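Local coordinates for single-stranded DNA-binding protein (Enterobacter phage Enc34, PDB 5ODK) that probably binds single-stranded DNA through an OB-fold domain, as a phage protein associated with DNA replication, at residues Val16-Lys19 with Ile23-Ser26; Arg118-Val121 with Glu127-Glu130. One frame throughout, in Å; residues are numbered along the deposited sequence.

Interaction 1 (Val16-Lys19 with Ile23-Ser26)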
loop_
_atom_site.group_PDB
_atom_site.type_symbol
_atom_site.label_atom_id
_atom_site.label_comp_id
_atom_site.label_asym_id
_atom_site.label_seq_id
_atom_site.Cartn_x
_atom_site.Cartn_y
_atom_site.Cartn_z
ATOM N N VAL A 16 3.552 -10.809 -3.345
ATOM C CA VAL A 16 4.664 -11.537 -2.725
ATOM C C VAL A 16 4.700 -11.227 -1.233
ATOM O O VAL A 16 4.548 -10.072 -0.824
ATOM C CB VAL A 16 6.036 -11.161 -3.326
ATOM C CG1 VAL A 16 7.121 -12.072 -2.746
ATOM C CG2 VAL A 16 6.038 -11.211 -4.839
ATOM N N LEU A 17 4.868 -12.270 -0.424
ATOM C CA LEU A 17 5.209 -12.125 0.987
ATOM C C LEU A 17 6.679 -12.403 1.112
ATOM O O LEU A 17 7.188 -13.392 0.565
ATOM C CB LEU A 17 4.420 -13.113 1.841
ATOM C CG LEU A 17 4.797 -13.118 3.305
ATOM C CD1 LEU A 17 4.388 -11.815 4.008
ATOM C CD2 LEU A 17 4.128 -14.280 3.981
ATOM N N TYR A 18 7.382 -11.522 1.815
ATOM C CA TYR A 18 8.815 -11.639 2.048
ATOM C C TYR A 18 9.076 -12.183 3.457
ATOM O O TYR A 18 8.249 -12.035 4.373
ATOM C CB TYR A 18 9.518 -10.275 1.796
ATOM C CG TYR A 18 9.345 -9.847 0.372
ATOM C CD1 TYR A 18 10.201 -10.312 -0.615
ATOM C CD2 TYR A 18 8.283 -9.034 -0.009
ATOM C CE1 TYR A 18 10.045 -9.943 -1.933
ATOM C CE2 TYR A 18 8.087 -8.703 -1.343
ATOM C CZ TYR A 18 8.990 -9.151 -2.305
ATOM O OH TYR A 18 8.796 -8.818 -3.630
ATOM N N LYS A 19 10.260 -12.755 3.640
ATOM C CA LYS A 19 10.629 -13.330 4.922
ATOM C C LYS A 19 10.620 -12.334 6.063
ATOM O O LYS A 19 10.382 -12.691 7.201
ATOM C CB LYS A 19 11.981 -14.019 4.846
ATOM C CG LYS A 19 11.913 -15.299 4.029
ATOM C CD LYS A 19 13.158 -16.137 4.197
ATOM C CE LYS A 19 13.141 -17.280 3.203
ATOM N NZ LYS A 19 14.245 -18.248 3.442
ATOM N N ILE A 23 5.273 -6.963 2.142
ATOM C CA ILE A 23 4.249 -7.462 1.249
ATOM C C ILE A 23 4.307 -6.633 -0.026
ATOM O O ILE A 23 4.150 -5.401 0.024
ATOM C CB ILE A 23 2.841 -7.337 1.883
ATOM C CG1 ILE A 23 2.813 -8.004 3.259
ATOM C CG2 ILE A 23 1.785 -7.925 0.949
ATOM C CD1 ILE A 23 1.569 -7.674 4.049
ATOM N N LYS A 24 4.456 -7.294 -1.170
ATOM C CA LYS A 24 4.292 -6.640 -2.475
ATOM C C LYS A 24 2.870 -6.878 -2.960
ATOM O O LYS A 24 2.439 -8.032 -3.003
ATOM C CB LYS A 24 5.290 -7.157 -3.517
ATOM C CG LYS A 24 5.192 -6.463 -4.869
ATOM C CD LYS A 24 6.246 -6.995 -5.830
ATOM C CE LYS A 24 6.180 -6.358 -7.189
ATOM N NZ LYS A 24 7.296 -6.895 -8.032
ATOM N N VAL A 25 2.149 -5.808 -3.264
ATOM C CA VAL A 25 0.868 -5.854 -3.950
ATOM C C VAL A 25 1.105 -5.372 -5.358
ATOM O O VAL A 25 1.600 -4.257 -5.572
ATOM C CB VAL A 25 -0.255 -5.098 -3.246
ATOM C CG1 VAL A 25 -0.593 -5.785 -1.930
ATOM C CG2 VAL A 25 -0.007 -3.622 -3.097
ATOM N N SER A 26 0.829 -6.232 -6.330
ATOM C CA SER A 26 1.173 -5.965 -7.723
ATOM C C SER A 26 -0.049 -5.620 -8.528
ATOM O O SER A 26 -1.121 -6.215 -8.323
ATOM C CB SER A 26 1.911 -7.129 -8.339
ATOM O OG SER A 26 3.058 -7.467 -7.569
#
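Val16 and Lys24 face each other as a hydrogen-bonded antiparallel pair, and both of their amides are used. The bond from Lys24 N to Val16 O, 2.8 Å long, arrives in the carbonyl plane at 160° at the hydrogen; the return bond, Val16 N to Lys24 O at 3.0 Å, is tilted from the plane of the Lys24 carbonyl. Val16 O also has a weaker CA-H...O contact, with Ile23 CA 3.3 Å away. Next along the ladder, Leu17 and Ile23 form a non-hydrogen-bonded pair. The two strands are the arms of a β hairpin, joined by a short turn, and they belong to the curled sheet of this OB-fold protein: strand 8-12 pairs through backbone bonds with Leu17 on the other edge of strand 15-18, while strand 144-156 takes up Ile23 and Val25. The hairpin has two unlike faces. On one, Leu17 CD1 rests against Ile23 CG1 at 4.2 Å, two branched aliphatic chains that lie against helix 61-76, at Gln70 and, for Ile23, also Ile63. On the other, the β-carbons of Val16 and Lys24 lie 4.1 Å apart. Tyr18 leans back over this face: with CG opposite its carbonyl carbon (chi1 -62°), the ring is laid over Val16 CG1, which sits 3.5 Å above the ring plane toward the rim. The same ring presents its edge to Lys24, CE2 lying 3.9 Å from Lys24 CB. Lysine suits this place because its extended methylene chain can run past the phenol, Lys24 CD 3.8 Å from Tyr18 OH, and still carry the ammonium away from strand 15-18.

Interaction 2 (Arg118-Val121 with Glu127-Glu130)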
loop_
_atom_site.group_PDB
_atom_site.type_symbol
_atom_site.label_atom_id
_atom_site.label_comp_id
_atom_site.label_asym_id
_atom_site.label_seq_id
_atom_site.Cartn_x
_atom_site.Cartn_y
_atom_site.Cartn_z
ATOM N N ARG A 118 10.898 9.108 2.072
ATOM C CA ARG A 118 10.408 8.845 0.741
ATOM C C ARG A 118 10.598 7.364 0.378
ATOM O O ARG A 118 11.697 6.832 0.493
ATOM C CB ARG A 118 11.148 9.722 -0.290
ATOM C CG ARG A 118 10.547 9.622 -1.699
ATOM C CD ARG A 118 11.593 9.736 -2.852
ATOM N NE ARG A 118 12.555 8.607 -2.919
ATOM C CZ ARG A 118 13.800 8.680 -3.369
ATOM N NH1 ARG A 118 14.230 9.761 -4.033
ATOM N NH2 ARG A 118 14.601 7.617 -3.274
ATOM N N PRO A 119 9.523 6.730 -0.092
ATOM C CA PRO A 119 9.707 5.357 -0.621
ATOM C C PRO A 119 10.545 5.351 -1.884
ATOM O O PRO A 119 10.734 6.420 -2.510
ATOM C CB PRO A 119 8.302 4.902 -0.955
ATOM C CG PRO A 119 7.548 6.169 -1.152
ATOM C CD PRO A 119 8.149 7.212 -0.235
ATOM N N ASP A 120 11.071 4.200 -2.250
ATOM C CA ASP A 120 11.639 4.080 -3.574
ATOM C C ASP A 120 10.511 4.360 -4.548
ATOM O O ASP A 120 9.399 3.841 -4.385
ATOM C CB ASP A 120 12.182 2.673 -3.851
ATOM C CG ASP A 120 13.357 2.278 -3.011
ATOM O OD1 ASP A 120 13.889 3.048 -2.223
ATOM O OD2 ASP A 120 13.774 1.110 -3.143
ATOM N N VAL A 121 10.784 5.158 -5.583
ATOM C CA VAL A 121 9.803 5.470 -6.617
ATOM C C VAL A 121 10.429 5.127 -7.951
ATOM O O VAL A 121 11.407 5.782 -8.354
ATOM C CB VAL A 121 9.385 6.948 -6.591
ATOM C CG1 VAL A 121 8.365 7.225 -7.674
ATOM C CG2 VAL A 121 8.836 7.334 -5.230
ATOM N N GLU A 127 13.550 2.298 -13.000
ATOM C CA GLU A 127 14.603 3.265 -12.620
ATOM C C GLU A 127 14.100 4.160 -11.505
ATOM O O GLU A 127 12.988 4.696 -11.589
ATOM C CB GLU A 127 15.004 4.161 -13.803
ATOM C CG GLU A 127 15.501 3.358 -14.998
ATOM C CD GLU A 127 15.595 4.164 -16.280
ATOM O OE1 GLU A 127 14.793 5.061 -16.481
ATOM O OE2 GLU A 127 16.422 3.818 -17.117
ATOM N N GLU A 128 14.942 4.353 -10.487
ATOM C CA GLU A 128 14.614 5.267 -9.403
ATOM C C GLU A 128 14.532 6.711 -9.917
ATOM O O GLU A 128 15.429 7.190 -10.584
ATOM C CB GLU A 128 15.627 5.181 -8.265
ATOM C CG GLU A 128 15.419 6.224 -7.158
ATOM C CD GLU A 128 14.154 5.991 -6.305
ATOM O OE1 GLU A 128 13.969 4.875 -5.799
ATOM O OE2 GLU A 128 13.300 6.906 -6.073
ATOM N N LEU A 129 13.443 7.363 -9.564
ATOM C CA LEU A 129 13.267 8.760 -9.810
ATOM C C LEU A 129 13.714 9.575 -8.625
ATOM O O LEU A 129 13.687 9.124 -7.488
ATOM C CB LEU A 129 11.828 9.070 -10.162
ATOM C CG LEU A 129 11.314 8.355 -11.409
ATOM C CD1 LEU A 129 9.834 8.662 -11.604
ATOM C CD2 LEU A 129 12.116 8.748 -12.633
ATOM N N GLU A 130 14.121 10.807 -8.902
ATOM C CA GLU A 130 14.599 11.702 -7.845
ATOM C C GLU A 130 13.869 13.037 -7.835
ATOM O O GLU A 130 13.586 13.571 -6.781
ATOM C CB GLU A 130 16.080 11.979 -8.021
ATOM C CG GLU A 130 16.964 10.772 -7.971
ATOM C CD GLU A 130 16.964 10.060 -6.623
ATOM O OE1 GLU A 130 16.493 10.632 -5.606
ATOM O OE2 GLU A 130 17.471 8.916 -6.578
HETATM O O HOH W 1 12.914 12.253 -4.405
HETATM O O HOH W 2 17.234 7.695 -4.257
#
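Arg118 and Glu128 reach each other through bent side chains: the arginine turns at chi2 and chi3 (66°), the glutamate at chi2 (70°), which folds its carboxylate back over one face of the guanidinium. The two planes are only 12° apart, and Glu128 OE2 sits 3.1 Å above the guanidinium plane, over its centre, in a salt bridge of charge alone. Glu130 meets the same group differently: Arg118 NH1 donates in its own plane to Glu130 OE1 at 2.9 Å, though it approaches that oxygen from above the carboxylate plane. One water joins Arg118 NH1 to Glu130 O, and another joins Arg118 NH2 to Glu130 OE2, while Arg118 NE holds Pro119 O at 2.9 Å, limiting the arginine's swing. Val121 N forks to both carboxylate oxygens, on their syn sides but tilted out of the plane, 3.1 Å to Glu128 OE2 and 3.2 Å to Glu128 OE1. Leu129 N returns a nearly straight bond to Val121 O, 2.8 Å long. Val121 and Leu129, both aliphatic, touch Ile135 of helix 132-138. Asp120 OD1 lies 4.0 Å from Glu128 OE1, a like-charge approach that Arg118 probably eases; Asp120 OD2 is bonded to Leu2 N. Arg118 between Glu128 and Glu130 forms a salt-bridge network tying the loop before helix 132-138 to the residues leading into strand 120-122; the Val121 bonds hold that loop to the strand.

How the interactions relate
Interaction 1 closes well before interaction 2 opens along the chain. Their centres lie 18 Å apart and their nearest atoms about 11 Å, so they do not touch, yet both reach the same curled, mixed sheet. Residues 23-26 join it through strand 144-156, and strand 120-122 joins it through strand 159-173; since those two long strands pair with each other, they form the shared link. Interaction 1 is a β hairpin within the sheet, backed by helix 61-76, whereas interaction 2 holds the loop leading into helix 132-138 against the short strand 120-122. Each contact is local in sequence; it is the sheet that brings these two separate regions into one OB-type β framework.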